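Local coordinates for SVS_variant_AS1 (Streptomyces sp. CWA1, PDB 6TJA), which probably catalyses cyclisation of geranylgeranyl diphosphate to the diterpene spiroviolene, being an engineered, reconstructed ancestral form of a bacterial terpene cyclase, at residues L273-V283 / L295-R303; L96-N104 / L157-A168. One frame throughout, in Å; residues are numbered along the deposited sequence.

Contact 1 (L273-V283 / L295-R303)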
loop_
_atom_site.group_PDB
_atom_site.type_symbol
_atom_site.label_atom_id
_atom_site.label_comp_id
_atom_site.label_asym_id
_atom_site.label_seq_id
_atom_site.Cartn_x
_atom_site.Cartn_y
_atom_site.Cartn_z
ATOM N N LEU A 273 -8.623 -19.575 13.255
ATOM C CA LEU A 273 -7.729 -19.566 14.445
ATOM C C LEU A 273 -7.009 -20.915 14.577
ATOM O O LEU A 273 -5.828 -20.901 14.850
ATOM C CB LEU A 273 -8.513 -19.233 15.710
ATOM C CG LEU A 273 -7.647 -19.109 16.957
ATOM C CD1 LEU A 273 -6.474 -18.164 16.717
ATOM C CD2 LEU A 273 -8.493 -18.628 18.106
ATOM N N LEU A 274 -7.677 -22.034 14.322
ATOM C CA LEU A 274 -7.037 -23.382 14.331
ATOM C C LEU A 274 -5.915 -23.474 13.285
ATOM O O LEU A 274 -4.849 -24.031 13.595
ATOM C CB LEU A 274 -8.098 -24.451 14.063
ATOM C CG LEU A 274 -8.370 -25.404 15.227
ATOM C CD1 LEU A 274 -8.557 -24.669 16.549
ATOM C CD2 LEU A 274 -9.594 -26.243 14.920
ATOM N N ARG A 275 -6.138 -22.982 12.072
ATOM C CA ARG A 275 -5.055 -22.996 11.080
ATOM C C ARG A 275 -3.925 -22.079 11.580
ATOM O O ARG A 275 -2.782 -22.482 11.483
ATOM C CB ARG A 275 -5.575 -22.639 9.693
ATOM C CG ARG A 275 -4.464 -22.569 8.663
ATOM C CD ARG A 275 -3.624 -23.824 8.570
ATOM N NE ARG A 275 -2.579 -23.627 7.581
ATOM C CZ ARG A 275 -1.447 -24.313 7.525
ATOM N NH1 ARG A 275 -1.190 -25.271 8.390
ATOM N NH2 ARG A 275 -0.556 -24.025 6.612
ATOM N N PHE A 276 -4.235 -20.953 12.174
ATOM C CA PHE A 276 -3.202 -20.091 12.697
ATOM C C PHE A 276 -2.359 -20.814 13.765
ATOM O O PHE A 276 -1.193 -20.740 13.741
ATOM C CB PHE A 276 -3.776 -18.778 13.217
ATOM C CG PHE A 276 -2.832 -18.004 14.082
ATOM C CD1 PHE A 276 -2.656 -18.338 15.381
ATOM C CD2 PHE A 276 -2.136 -16.936 13.583
ATOM C CE1 PHE A 276 -1.777 -17.676 16.154
ATOM C CE2 PHE A 276 -1.272 -16.249 14.360
ATOM C CZ PHE A 276 -1.090 -16.628 15.652
ATOM N N LEU A 277 -2.990 -21.525 14.673
ATOM C CA LEU A 277 -2.289 -22.240 15.702
ATOM C C LEU A 277 -1.428 -23.347 15.123
ATOM O O LEU A 277 -0.324 -23.552 15.550
ATOM C CB LEU A 277 -3.247 -22.787 16.746
ATOM C CG LEU A 277 -4.056 -21.768 17.506
ATOM C CD1 LEU A 277 -5.220 -22.408 18.175
ATOM C CD2 LEU A 277 -3.240 -20.951 18.456
ATOM N N GLU A 278 -1.975 -24.045 14.150
ATOM C CA GLU A 278 -1.264 -25.102 13.489
ATOM C C GLU A 278 -0.039 -24.557 12.762
ATOM O O GLU A 278 1.030 -25.019 12.997
ATOM C CB GLU A 278 -2.191 -25.932 12.606
ATOM C CG GLU A 278 -1.486 -26.882 11.681
ATOM C CD GLU A 278 -2.404 -27.625 10.726
ATOM O OE1 GLU A 278 -3.036 -27.032 9.858
ATOM O OE2 GLU A 278 -2.484 -28.837 10.824
ATOM N N LEU A 279 -0.190 -23.535 11.938
ATOM C CA LEU A 279 0.996 -22.967 11.226
ATOM C C LEU A 279 1.993 -22.382 12.242
ATOM O O LEU A 279 3.212 -22.471 12.037
ATOM C CB LEU A 279 0.513 -21.916 10.232
ATOM C CG LEU A 279 1.607 -21.299 9.363
ATOM C CD1 LEU A 279 2.500 -22.361 8.732
ATOM C CD2 LEU A 279 0.996 -20.444 8.288
ATOM N N HIS A 280 1.503 -21.779 13.314
ATOM C CA HIS A 280 2.372 -21.133 14.327
ATOM C C HIS A 280 3.306 -22.202 14.909
ATOM O O HIS A 280 4.515 -21.946 15.017
ATOM C CB HIS A 280 1.547 -20.413 15.407
ATOM C CG HIS A 280 2.404 -19.955 16.538
ATOM N ND1 HIS A 280 2.794 -20.806 17.553
ATOM C CD2 HIS A 280 3.040 -18.783 16.750
ATOM C CE1 HIS A 280 3.581 -20.145 18.383
ATOM N NE2 HIS A 280 3.773 -18.911 17.892
ATOM N N ASP A 281 2.764 -23.374 15.227
ATOM C CA ASP A 281 3.507 -24.474 15.900
ATOM C C ASP A 281 4.576 -25.026 14.950
ATOM O O ASP A 281 5.602 -25.480 15.445
ATOM C CB ASP A 281 2.525 -25.505 16.476
ATOM C CG ASP A 281 1.884 -25.061 17.789
ATOM O OD1 ASP A 281 2.154 -23.923 18.227
ATOM O OD2 ASP A 281 1.107 -25.844 18.369
ATOM N N ARG A 282 4.383 -24.933 13.634
ATOM C CA ARG A 282 5.361 -25.436 12.630
ATOM C C ARG A 282 6.483 -24.404 12.456
ATOM O O ARG A 282 7.642 -24.788 12.276
ATOM C CB ARG A 282 4.593 -25.778 11.354
ATOM C CG ARG A 282 5.461 -26.075 10.146
ATOM C CD ARG A 282 4.659 -26.699 9.003
ATOM N NE ARG A 282 4.065 -25.788 8.023
ATOM C CZ ARG A 282 4.732 -24.906 7.256
ATOM N NH1 ARG A 282 6.039 -24.718 7.377
ATOM N NH2 ARG A 282 4.073 -24.180 6.371
ATOM N N VAL A 283 6.172 -23.122 12.568
ATOM C CA VAL A 283 7.117 -22.008 12.261
ATOM C C VAL A 283 7.923 -21.644 13.512
ATOM O O VAL A 283 9.088 -21.247 13.368
ATOM C CB VAL A 283 6.327 -20.794 11.738
ATOM C CG1 VAL A 283 7.147 -19.533 11.705
ATOM C CG2 VAL A 283 5.746 -21.084 10.372
ATOM N N LEU A 295 5.967 -13.076 16.482
ATOM C CA LEU A 295 4.969 -14.136 16.589
ATOM C C LEU A 295 4.194 -14.048 17.901
ATOM O O LEU A 295 2.966 -14.130 17.907
ATOM C CB LEU A 295 5.632 -15.508 16.462
ATOM C CG LEU A 295 6.247 -15.845 15.103
ATOM C CD1 LEU A 295 6.592 -17.324 15.022
ATOM C CD2 LEU A 295 5.310 -15.447 13.973
ATOM N N GLN A 296 4.918 -13.896 19.008
ATOM C CA GLN A 296 4.298 -13.783 20.326
ATOM C C GLN A 296 3.303 -12.632 20.293
ATOM O O GLN A 296 2.200 -12.722 20.831
ATOM C CB GLN A 296 5.358 -13.533 21.398
ATOM C CG GLN A 296 5.495 -14.654 22.414
ATOM C CD GLN A 296 6.761 -14.537 23.241
ATOM O OE1 GLN A 296 7.835 -14.964 22.816
ATOM N NE2 GLN A 296 6.640 -13.956 24.429
ATOM N N GLY A 297 3.719 -11.548 19.649
ATOM C CA GLY A 297 2.881 -10.349 19.477
ATOM C C GLY A 297 1.575 -10.658 18.756
ATOM O O GLY A 297 0.504 -10.210 19.213
ATOM N N LEU A 298 1.639 -11.392 17.651
ATOM C CA LEU A 298 0.399 -11.805 16.935
ATOM C C LEU A 298 -0.522 -12.518 17.938
ATOM O O LEU A 298 -1.720 -12.193 17.991
ATOM C CB LEU A 298 0.743 -12.724 15.766
ATOM C CG LEU A 298 1.618 -12.157 14.650
ATOM C CD1 LEU A 298 1.883 -13.247 13.622
ATOM C CD2 LEU A 298 0.979 -10.934 13.972
ATOM N N ARG A 299 0.024 -13.451 18.722
ATOM C CA ARG A 299 -0.772 -14.245 19.683
ATOM C C ARG A 299 -1.363 -13.290 20.724
ATOM O O ARG A 299 -2.596 -13.340 20.925
ATOM C CB ARG A 299 0.086 -15.356 20.290
ATOM C CG ARG A 299 0.539 -16.405 19.289
ATOM C CD ARG A 299 1.539 -17.380 19.888
ATOM N NE ARG A 299 0.873 -18.206 20.875
ATOM C CZ ARG A 299 0.348 -19.419 20.667
ATOM N NH1 ARG A 299 0.391 -19.979 19.475
ATOM N NH2 ARG A 299 -0.255 -20.047 21.660
ATOM N N HIS A 300 -0.524 -12.434 21.329
ATOM C CA HIS A 300 -0.928 -11.440 22.361
ATOM C C HIS A 300 -2.000 -10.519 21.784
ATOM O O HIS A 300 -2.924 -10.171 22.523
ATOM C CB HIS A 300 0.284 -10.609 22.846
ATOM C CG HIS A 300 1.100 -11.275 23.893
ATOM N ND1 HIS A 300 0.518 -11.928 24.961
ATOM C CD2 HIS A 300 2.434 -11.348 24.085
ATOM C CE1 HIS A 300 1.455 -12.370 25.782
ATOM N NE2 HIS A 300 2.639 -12.054 25.250
ATOM N N GLY A 301 -1.813 -10.089 20.531
ATOM C CA GLY A 301 -2.747 -9.224 19.779
ATOM C C GLY A 301 -4.112 -9.875 19.608
ATOM O O GLY A 301 -5.061 -9.238 19.969
ATOM N N ILE A 302 -4.193 -11.114 19.095
ATOM C CA ILE A 302 -5.480 -11.828 18.859
ATOM C C ILE A 302 -6.247 -11.861 20.186
ATOM O O ILE A 302 -7.380 -11.391 20.228
ATOM C CB ILE A 302 -5.277 -13.245 18.305
ATOM C CG1 ILE A 302 -4.658 -13.246 16.907
ATOM C CG2 ILE A 302 -6.586 -14.030 18.330
ATOM C CD1 ILE A 302 -4.185 -14.612 16.453
ATOM N N ARG A 303 -5.620 -12.395 21.226
ATOM C CA ARG A 303 -6.197 -12.500 22.594
ATOM C C ARG A 303 -6.561 -11.118 23.143
ATOM O O ARG A 303 -7.684 -10.948 23.655
ATOM C CB ARG A 303 -5.191 -13.156 23.544
ATOM C CG ARG A 303 -5.703 -13.342 24.969
ATOM C CD ARG A 303 -7.112 -13.906 25.058
ATOM N NE ARG A 303 -7.414 -13.988 26.466
ATOM C CZ ARG A 303 -7.694 -15.106 27.132
ATOM N NH1 ARG A 303 -7.813 -16.269 26.508
ATOM N NH2 ARG A 303 -7.898 -15.044 28.431
#

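Contact 2 (L96-N104 / L157-A168)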
loop_
_atom_site.group_PDB
_atom_site.type_symbol
_atom_site.label_atom_id
_atom_site.label_comp_id
_atom_site.label_asym_id
_atom_site.label_seq_id
_atom_site.Cartn_x
_atom_site.Cartn_y
_atom_site.Cartn_z
ATOM N N LEU A 96 -18.391 11.540 4.218
ATOM C CA LEU A 96 -17.575 10.676 3.405
ATOM C C LEU A 96 -17.828 9.179 3.384
ATOM O O LEU A 96 -17.362 8.520 2.485
ATOM C CB LEU A 96 -16.124 10.909 3.743
ATOM C CG LEU A 96 -15.567 12.009 2.893
ATOM C CD1 LEU A 96 -16.047 13.269 3.526
ATOM C CD2 LEU A 96 -14.066 11.971 2.842
ATOM N N SER A 97 -18.592 8.679 4.342
ATOM C CA SER A 97 -18.872 7.226 4.537
ATOM C C SER A 97 -19.712 6.631 3.400
ATOM O O SER A 97 -19.894 5.408 3.390
ATOM C CB SER A 97 -19.528 6.963 5.877
ATOM O OG SER A 97 -20.894 7.363 5.873
ATOM N N THR A 98 -20.245 7.448 2.496
ATOM C CA THR A 98 -21.010 6.955 1.325
ATOM C C THR A 98 -20.598 7.773 0.113
ATOM O O THR A 98 -21.376 7.816 -0.863
ATOM C CB THR A 98 -22.523 7.041 1.564
ATOM O OG1 THR A 98 -22.804 8.390 1.918
ATOM C CG2 THR A 98 -23.032 6.148 2.674
ATOM N N ARG A 99 -19.421 8.399 0.187
ATOM C CA ARG A 99 -18.904 9.324 -0.860
ATOM C C ARG A 99 -17.495 8.866 -1.232
ATOM O O ARG A 99 -16.494 9.506 -0.881
ATOM C CB ARG A 99 -19.062 10.781 -0.390
ATOM C CG ARG A 99 -20.510 11.241 -0.180
ATOM C CD ARG A 99 -21.411 11.200 -1.422
ATOM N NE ARG A 99 -21.001 12.264 -2.335
ATOM C CZ ARG A 99 -21.452 13.530 -2.335
ATOM N NH1 ARG A 99 -22.407 13.916 -1.499
ATOM N NH2 ARG A 99 -20.938 14.404 -3.194
ATOM N N PRO A 100 -17.388 7.732 -1.967
ATOM C CA PRO A 100 -16.099 7.143 -2.289
ATOM C C PRO A 100 -15.192 8.145 -3.001
ATOM O O PRO A 100 -14.012 8.148 -2.690
ATOM C CB PRO A 100 -16.364 5.951 -3.207
ATOM C CG PRO A 100 -17.862 5.894 -3.382
ATOM C CD PRO A 100 -18.496 6.954 -2.518
ATOM N N ALA A 101 -15.737 8.948 -3.921
ATOM C CA ALA A 101 -14.932 9.901 -4.736
ATOM C C ALA A 101 -14.195 10.877 -3.808
ATOM O O ALA A 101 -12.994 11.048 -3.970
ATOM C CB ALA A 101 -15.777 10.611 -5.737
ATOM N N GLN A 102 -14.869 11.425 -2.811
ATOM C CA GLN A 102 -14.229 12.343 -1.841
ATOM C C GLN A 102 -13.317 11.551 -0.915
ATOM O O GLN A 102 -12.265 12.071 -0.577
ATOM C CB GLN A 102 -15.253 13.091 -1.007
ATOM C CG GLN A 102 -16.067 14.080 -1.807
ATOM C CD GLN A 102 -17.163 14.689 -0.969
ATOM O OE1 GLN A 102 -16.870 15.449 -0.053
ATOM N NE2 GLN A 102 -18.419 14.361 -1.278
ATOM N N PHE A 103 -13.673 10.319 -0.546
ATOM C CA PHE A 103 -12.820 9.513 0.358
ATOM C C PHE A 103 -11.487 9.171 -0.323
ATOM O O PHE A 103 -10.435 9.262 0.325
ATOM C CB PHE A 103 -13.521 8.264 0.870
ATOM C CG PHE A 103 -12.643 7.537 1.854
ATOM C CD1 PHE A 103 -12.540 7.969 3.162
ATOM C CD2 PHE A 103 -11.836 6.491 1.439
ATOM C CE1 PHE A 103 -11.710 7.326 4.066
ATOM C CE2 PHE A 103 -10.992 5.863 2.342
ATOM C CZ PHE A 103 -10.919 6.289 3.651
ATOM N N ASN A 104 -11.520 8.822 -1.601
ATOM C CA ASN A 104 -10.300 8.447 -2.343
ATOM C C ASN A 104 -9.295 9.606 -2.239
ATOM O O ASN A 104 -8.094 9.338 -2.137
ATOM C CB ASN A 104 -10.640 8.035 -3.765
ATOM C CG ASN A 104 -11.373 6.714 -3.859
ATOM O OD1 ASN A 104 -11.581 6.029 -2.857
ATOM N ND2 ASN A 104 -11.705 6.330 -5.075
ATOM N N LEU A 157 -6.382 1.801 4.390
ATOM C CA LEU A 157 -7.147 2.840 3.667
ATOM C C LEU A 157 -7.811 2.250 2.413
ATOM O O LEU A 157 -8.969 2.595 2.227
ATOM C CB LEU A 157 -6.268 4.040 3.339
ATOM C CG LEU A 157 -5.815 4.868 4.545
ATOM C CD1 LEU A 157 -4.791 5.909 4.117
ATOM C CD2 LEU A 157 -6.994 5.527 5.230
ATOM N N SER A 158 -7.140 1.405 1.619
ATOM C CA SER A 158 -7.723 0.704 0.435
ATOM C C SER A 158 -8.912 -0.175 0.827
ATOM O O SER A 158 -9.815 -0.349 0.014
ATOM C CB SER A 158 -6.715 -0.136 -0.284
ATOM O OG SER A 158 -5.645 0.689 -0.691
ATOM N N GLY A 159 -8.862 -0.806 1.987
ATOM C CA GLY A 159 -9.997 -1.603 2.479
ATOM C C GLY A 159 -11.179 -0.702 2.761
ATOM O O GLY A 159 -12.300 -1.076 2.384
ATOM N N VAL A 160 -10.938 0.426 3.442
ATOM C CA VAL A 160 -11.988 1.413 3.819
ATOM C C VAL A 160 -12.607 1.968 2.527
ATOM O O VAL A 160 -13.827 2.053 2.471
ATOM C CB VAL A 160 -11.462 2.539 4.726
ATOM C CG1 VAL A 160 -12.537 3.569 4.966
ATOM C CG2 VAL A 160 -10.952 2.014 6.072
ATOM N N ALA A 161 -11.792 2.314 1.542
ATOM C CA ALA A 161 -12.233 2.854 0.239
ATOM C C ALA A 161 -13.166 1.849 -0.436
ATOM O O ALA A 161 -14.209 2.276 -0.914
ATOM C CB ALA A 161 -11.031 3.175 -0.639
ATOM N N TRP A 162 -12.801 0.566 -0.442
ATOM C CA TRP A 162 -13.634 -0.571 -0.927
ATOM C C TRP A 162 -14.959 -0.614 -0.156
ATOM O O TRP A 162 -16.041 -0.635 -0.781
ATOM C CB TRP A 162 -12.839 -1.859 -0.740
ATOM C CG TRP A 162 -13.390 -3.121 -1.332
ATOM C CD1 TRP A 162 -14.626 -3.378 -1.844
ATOM C CD2 TRP A 162 -12.664 -4.361 -1.395
ATOM N NE1 TRP A 162 -14.701 -4.673 -2.279
ATOM C CE2 TRP A 162 -13.508 -5.296 -2.025
ATOM C CE3 TRP A 162 -11.361 -4.735 -1.045
ATOM C CZ2 TRP A 162 -13.094 -6.603 -2.272
ATOM C CZ3 TRP A 162 -10.956 -6.027 -1.288
ATOM C CH2 TRP A 162 -11.809 -6.943 -1.909
ATOM N N GLN A 163 -14.872 -0.628 1.168
ATOM C CA GLN A 163 -16.065 -0.653 2.044
ATOM C C GLN A 163 -17.019 0.504 1.704
ATOM O O GLN A 163 -18.204 0.226 1.458
ATOM C CB GLN A 163 -15.641 -0.622 3.503
ATOM C CG GLN A 163 -16.666 -1.277 4.403
ATOM C CD GLN A 163 -16.629 -0.673 5.782
ATOM O OE1 GLN A 163 -15.713 -0.937 6.575
ATOM N NE2 GLN A 163 -17.629 0.156 6.050
ATOM N N ILE A 164 -16.538 1.743 1.729
ATOM C CA ILE A 164 -17.319 2.983 1.431
ATOM C C ILE A 164 -17.942 2.899 0.019
ATOM O O ILE A 164 -19.093 3.370 -0.161
ATOM C CB ILE A 164 -16.401 4.212 1.595
ATOM C CG1 ILE A 164 -16.080 4.470 3.066
ATOM C CG2 ILE A 164 -16.997 5.435 0.936
ATOM C CD1 ILE A 164 -15.079 5.597 3.273
ATOM N N GLY A 165 -17.195 2.363 -0.957
ATOM C CA GLY A 165 -17.673 2.087 -2.319
ATOM C C GLY A 165 -18.884 1.169 -2.273
ATOM O O GLY A 165 -19.902 1.499 -2.948
ATOM N N ASN A 166 -18.792 0.075 -1.503
ATOM C CA ASN A 166 -19.901 -0.909 -1.337
ATOM C C ASN A 166 -21.130 -0.202 -0.743
ATOM O O ASN A 166 -22.251 -0.399 -1.282
ATOM C CB ASN A 166 -19.490 -2.097 -0.467
ATOM C CG ASN A 166 -18.553 -3.063 -1.159
ATOM O OD1 ASN A 166 -18.290 -2.921 -2.349
ATOM N ND2 ASN A 166 -18.036 -4.035 -0.416
ATOM N N GLN A 167 -20.911 0.647 0.262
ATOM C CA GLN A 167 -21.978 1.381 0.996
ATOM C C GLN A 167 -22.703 2.343 0.050
ATOM O O GLN A 167 -23.918 2.277 0.009
ATOM C CB GLN A 167 -21.420 2.122 2.213
ATOM C CG GLN A 167 -21.373 1.257 3.474
ATOM C CD GLN A 167 -22.721 0.721 3.897
ATOM O OE1 GLN A 167 -23.019 -0.468 3.763
ATOM N NE2 GLN A 167 -23.561 1.607 4.404
ATOM N N ALA A 168 -21.984 3.178 -0.701
ATOM C CA ALA A 168 -22.596 4.145 -1.634
ATOM C C ALA A 168 -23.574 3.381 -2.530
ATOM O O ALA A 168 -24.677 3.916 -2.760
ATOM C CB ALA A 168 -21.554 4.874 -2.453
#

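Contact 1 (L273-V283 / L295-R303)
Arg299 lies across the imidazole of His280 at about a right angle, and this crossing shows how a long cationic side chain can serve first as an apolar surface. Arg299 CD sits over the ring face, 3.8 Å from the His280 centroid, in a CH-pi contact. A bend at chi3 (69°) folds the chain beyond CD, bringing NH1 over the same imidazole, near its rim, with the guanidinium plane inclined 47° to the ring. The ring's orientation is favoured by a bond at one edge: His280 ND1 donates to Asp281 OD1 at 3.3 Å, nearly straight and in the ring plane. His280 NE2 lies in plain contact with Leu295 CB at 4.1 Å. One turn earlier, Ile302 approaches Phe276 from the opposite direction and sets its CD1 over the ring face, 3.8 Å from the Phe276 centroid and almost on the normal, whereas Phe276 CZ at the ring edge touches Arg299 CG at 4.0 Å. Val283 CG1 against Leu295 CD1 (4.0 Å) and Leu273 CD1 against Ile302 CD1 (4.2 Å) extend the apolar seam in both directions between these antiparallel helices. Replacing His280 with an alanine would probably open a gap beside Arg299 CD and leave Asp281 OD1 without its ring N-H donor. Arg299 NE is salt-bridged to Glu18, and helix 211-231 packs on Phe276 through Leu216 and Met219. The chemistry is thus divided: methylenes and rings fill the buried seam, the arginine's charge is met by Glu18, and the nearby Asp281 carboxylate may add a weaker electrostatic pull on Arg299.

Contact 2 (L96-N104 / L157-A168)
Phe103 and Ile164 illustrate how one aromatic knob can organise an antiparallel helix pair whose contact is almost wholly apolar. The first kind of interaction is CH-pi: Ile164 CD1 lies over the Phe103 ring, 3.6 Å from its centroid and displaced toward the CG side. Knob-into-hole packing follows. With CG anti to the backbone N (chi1 -176°), the phenyl group reaches among Leu157, Val160, Ala161 and Ile164. Phe103 CZ comes tightly against Val160 CG1 at 3.4 Å, and the Leu157 carbonyl oxygen lies at the ring edge. Cys91 of helix 70-91 also touches both Phe103 and Val160.

Van der Waals contacts, some against backbone carbonyls, join the turn before helix 100-115 to the other helix. The CG2 branch of Ile164 tucks beneath this turn, 3.5 Å from Leu96 O, while Pro100 CD meets Ala168 CB at 3.7 Å. Pro100 CG passes 4.0 Å from Gly165 CA.

The polar group at the seam, Asn104, turns to the subunit interface. Its OD1 rests 3.7 Å from Ala161 CB, but the amide is hydrogen-bonded to Asn104 of the second subunit, and ND2 reaches Ala161 O of that subunit more weakly. The two short helical segments, near-antiparallel, with axes that approach to 9.5 Å, joined by an aromatic knob and edged by a dimer interface, form part of the all-helical class I terpene synthase fold.

Overall arrangement
The two contacts show how an all-helical enzyme draws its bundle together by pairings of different sequence range. Contact 2 comes first along the chain: both of its segments precede those of contact 1. It joins helix 100-115 and its preceding turn to helix 143-169, with 52 residues, 40 of them helical, between its segments. Contact 1 instead pairs helix 258-283 with its successor, helix 289-309, across a short connection. Their centres are 31 Å apart, on opposite sides of the chain's centre, and their nearest atoms stay about 18 Å apart. They share no helix. No other chain of the assembly touches the segments of contact 1, whereas those of contact 2 also meet the second subunit.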